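Local coordinates for hypothetical protein PH1789 (Pyrococcus horikoshii, PDB 1WR2), which is of unknown function but contains an ATP-grasp domain, built here of antiparallel sheets packed against helices, at residues Ala42-Leu45 against Asp46-Leu49; Lys82-Glu85 against Glu86-Lys90. All blocks are in the same frame, centred on the assembly; numbering follows the deposited sequence.

Contact 1. Residues Ala42-Leu45 against Asp46-Leu49; sequences AKTL and DEAL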
# COMPACT_ATOMS: atom_id res chain seq x y z
N ALA A 42 -2.29 -1.65 -16.77
CA ALA A 42 -2.82 -2.00 -18.09
C ALA A 42 -4.11 -1.23 -18.37
O ALA A 42 -4.98 -1.13 -17.52
CB ALA A 42 -3.08 -3.50 -18.15
N LYS A 43 -4.22 -0.67 -19.57
CA LYS A 43 -5.43 0.07 -19.94
C LYS A 43 -6.34 -0.84 -20.77
O LYS A 43 -7.52 -0.54 -20.94
CB LYS A 43 -5.07 1.32 -20.76
CG LYS A 43 -4.23 2.35 -20.00
CD LYS A 43 -4.96 2.84 -18.76
CE LYS A 43 -4.12 3.84 -17.96
NZ LYS A 43 -3.88 5.12 -18.70
N THR A 44 -5.78 -1.94 -21.28
CA THR A 44 -6.55 -2.90 -22.08
C THR A 44 -6.13 -4.31 -21.71
O THR A 44 -5.09 -4.50 -21.06
CB THR A 44 -6.31 -2.73 -23.60
OG1 THR A 44 -4.95 -3.06 -23.91
CG2 THR A 44 -6.60 -1.30 -24.05
N LEU A 45 -6.92 -5.29 -22.13
CA LEU A 45 -6.59 -6.68 -21.85
C LEU A 45 -5.31 -7.07 -22.59
O LEU A 45 -4.48 -7.81 -22.06
CB LEU A 45 -7.75 -7.60 -22.27
CG LEU A 45 -7.53 -9.11 -22.23
CD1 LEU A 45 -7.06 -9.56 -20.86
CD2 LEU A 45 -8.83 -9.80 -22.60
N ASP A 46 -5.14 -6.56 -23.81
CA ASP A 46 -3.93 -6.86 -24.56
C ASP A 46 -2.72 -6.36 -23.78
O ASP A 46 -1.72 -7.07 -23.65
CB ASP A 46 -3.95 -6.19 -25.94
CG ASP A 46 -4.84 -6.92 -26.93
OD1 ASP A 46 -4.74 -8.17 -27.01
OD2 ASP A 46 -5.62 -6.25 -27.64
N GLU A 47 -2.82 -5.14 -23.26
CA GLU A 47 -1.72 -4.57 -22.48
C GLU A 47 -1.41 -5.44 -21.26
O GLU A 47 -0.24 -5.69 -20.96
CB GLU A 47 -2.08 -3.16 -22.02
CG GLU A 47 -1.80 -2.07 -23.04
CD GLU A 47 -2.15 -0.70 -22.53
OE1 GLU A 47 -1.98 -0.45 -21.31
OE2 GLU A 47 -2.59 0.15 -23.33
N ALA A 48 -2.45 -5.89 -20.57
CA ALA A 48 -2.27 -6.72 -19.39
C ALA A 48 -1.55 -8.01 -19.75
O ALA A 48 -0.68 -8.47 -19.02
CB ALA A 48 -3.62 -7.03 -18.76
N LEU A 49 -1.92 -8.60 -20.88
CA LEU A 49 -1.29 -9.84 -21.31
C LEU A 49 0.21 -9.63 -21.53
O LEU A 49 1.02 -10.49 -21.17
CB LEU A 49 -1.95 -10.35 -22.60
CG LEU A 49 -3.41 -10.80 -22.43
CD1 LEU A 49 -3.98 -11.19 -23.78
CD2 LEU A 49 -3.47 -11.97 -21.44
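T44 and E47 meet where the chain, leaving strand 40-42, turns into helix 45-55. The extended backbone of T44 gives way at once to helical angles from L45 onward, and the first turns close through A48 N to T44 O (3.0 Å) and L49 N to L45 O (2.9 Å). T44 is the N-cap. Its OG1 stands between the backbone N and the carbonyl carbon (chi1 66°), a position from which the short hydroxyl side chain accepts a bond from E47 N at 3.0 Å. Threonine suits this place because it supplies an acceptor to an amide that has no preceding helical turn to bond to. E47 answers in the other direction: its chain, extended beyond CG, crosses T44 at about a right angle and runs beside K43. There OE1 accepts from K43 N at 2.8 Å, the donor standing well above the carboxylate plane. The carboxylate takes the amide of the residue before the N-cap, while T44 N itself is buried with no partner in the model. On the inner side two small residues meet, A42 CB lying 3.6 Å from A48 CB, and their size lets helix and strand come close. A42 pairs through its backbone with V110, both alanines rest on V112 of strand 109-114, and helix 84-101 touches A48 through W91 and also packs on L45 and L49.

Contact 2. Residues Lys82-Glu85 against Glu86-Lys90; sequences KNEE and ELKKK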
# COMPACT_ATOMS: atom_id res chain seq x y z
N LYS A 82 -2.34 -18.01 -13.15
CA LYS A 82 -1.23 -18.78 -13.70
C LYS A 82 -0.93 -18.66 -15.19
O LYS A 82 0.20 -18.92 -15.61
CB LYS A 82 -1.41 -20.25 -13.34
CG LYS A 82 -1.67 -20.48 -11.86
CD LYS A 82 -1.48 -21.94 -11.45
CE LYS A 82 -2.30 -22.90 -12.31
NZ LYS A 82 -1.73 -23.05 -13.68
N ASN A 83 -1.90 -18.27 -16.00
CA ASN A 83 -1.65 -18.17 -17.43
C ASN A 83 -2.52 -17.16 -18.16
O ASN A 83 -3.39 -16.51 -17.56
CB ASN A 83 -1.83 -19.54 -18.08
CG ASN A 83 -3.21 -20.11 -17.84
OD1 ASN A 83 -4.22 -19.51 -18.23
ND2 ASN A 83 -3.27 -21.28 -17.19
N GLU A 84 -2.30 -17.05 -19.46
CA GLU A 84 -3.01 -16.12 -20.32
C GLU A 84 -4.52 -16.34 -20.42
O GLU A 84 -5.28 -15.37 -20.46
CB GLU A 84 -2.37 -16.14 -21.71
CG GLU A 84 -2.95 -15.14 -22.68
CD GLU A 84 -2.09 -14.97 -23.92
OE1 GLU A 84 -0.93 -14.51 -23.78
OE2 GLU A 84 -2.57 -15.29 -25.03
N GLU A 85 -4.96 -17.59 -20.46
CA GLU A 85 -6.38 -17.90 -20.56
C GLU A 85 -7.09 -17.46 -19.29
O GLU A 85 -8.17 -16.87 -19.33
CB GLU A 85 -6.61 -19.40 -20.77
CG GLU A 85 -6.01 -19.97 -22.06
CD GLU A 85 -4.49 -19.88 -22.10
OE1 GLU A 85 -3.84 -20.34 -21.14
OE2 GLU A 85 -3.94 -19.37 -23.11
N GLU A 86 -6.48 -17.76 -18.15
CA GLU A 86 -7.05 -17.39 -16.86
C GLU A 86 -7.05 -15.88 -16.65
O GLU A 86 -7.95 -15.33 -16.02
CB GLU A 86 -6.27 -18.09 -15.74
CG GLU A 86 -6.48 -17.50 -14.35
CD GLU A 86 -6.12 -18.46 -13.23
OE1 GLU A 86 -5.05 -19.11 -13.31
OE2 GLU A 86 -6.92 -18.56 -12.27
N LEU A 87 -6.04 -15.20 -17.19
CA LEU A 87 -5.95 -13.74 -17.06
C LEU A 87 -7.09 -13.10 -17.86
O LEU A 87 -7.67 -12.12 -17.42
CB LEU A 87 -4.59 -13.24 -17.58
CG LEU A 87 -4.19 -11.79 -17.26
CD1 LEU A 87 -2.67 -11.62 -17.37
CD2 LEU A 87 -4.89 -10.85 -18.21
N LYS A 88 -7.40 -13.67 -19.02
CA LYS A 88 -8.47 -13.15 -19.86
C LYS A 88 -9.83 -13.27 -19.19
O LYS A 88 -10.69 -12.40 -19.34
CB LYS A 88 -8.52 -13.89 -21.21
CG LYS A 88 -7.31 -13.67 -22.09
CD LYS A 88 -7.42 -14.47 -23.39
CE LYS A 88 -6.26 -14.18 -24.34
NZ LYS A 88 -6.32 -15.03 -25.57
N LYS A 89 -10.03 -14.35 -18.44
CA LYS A 89 -11.29 -14.57 -17.75
C LYS A 89 -11.39 -13.75 -16.46
O LYS A 89 -12.47 -13.25 -16.12
CB LYS A 89 -11.49 -16.07 -17.47
CG LYS A 89 -10.70 -16.64 -16.30
CD LYS A 89 -10.67 -18.17 -16.36
CE LYS A 89 -10.48 -18.81 -14.98
NZ LYS A 89 -9.30 -18.29 -14.25
N LYS A 90 -10.28 -13.61 -15.75
CA LYS A 90 -10.28 -12.83 -14.51
C LYS A 90 -10.41 -11.34 -14.84
O LYS A 90 -10.90 -10.56 -14.03
CB LYS A 90 -9.02 -13.10 -13.71
CG LYS A 90 -9.00 -14.49 -13.10
CD LYS A 90 -10.24 -14.70 -12.24
CE LYS A 90 -10.38 -16.15 -11.80
NZ LYS A 90 -11.56 -16.32 -10.92
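E86 ties the first turn of helix 84-101 to the residues in front of it. Its backbone N donates to OD1 of N83, the N-cap, at 2.9 Å and nearly straight (167°); asparagine serves here because its short amide can fold forward over the first turn to a backbone N-H that has no preceding turn to bond to. The side chain of E86 leaves with CG anti to the backbone N (chi1 163°) and extends toward K82, whose N bonds to OE1 at 2.9 Å from above the carboxylate plane. The other oxygen, OE2, receives a weak bond from K89 NZ at 3.1 Å as part of a salt bridge, so the carboxylate is held from two directions. L87 follows, its N reaching N83 O at 3.0 Å in the carbonyl plane, while its apolar side chain faces the protein interior. K88 N bonds to E84 O, and the extended lysine chain crosses that of E84, CE resting 3.8 Å from E84 CG; the salt bridge between K88 NZ and E84 OE2 is long, also 3.8 Å. K89 N continues the helical series to E85 O at 3.3 Å. K90 bonds through its N to E86 O, and its NZ pairs with E93. On the sheet side, E86, L87 and K90 all touch I81 of strand 77-81; L87 further meets A52 of helix 45-55 and Y57 beyond it.

From the N terminus, contact 1 comes first, closing the turn between strand 40-42 and helix 45-55; the chain then passes through strands 59-64 and 77-81 before contact 2 closes the matching turn into helix 84-101. The two are in series, neither nested nor crossed. Each follows an outermost strand of the same four-stranded antiparallel sheet, and each starts a helix with a capping bond answered by a glutamate. The helix starts also pack together: L49 CD2 lies 3.4 Å from E84 CG, and L45 CD1 lies 3.7 Å from L87 CD2. Apolar packing thus joins two helices that enter from opposite edges of the sheet.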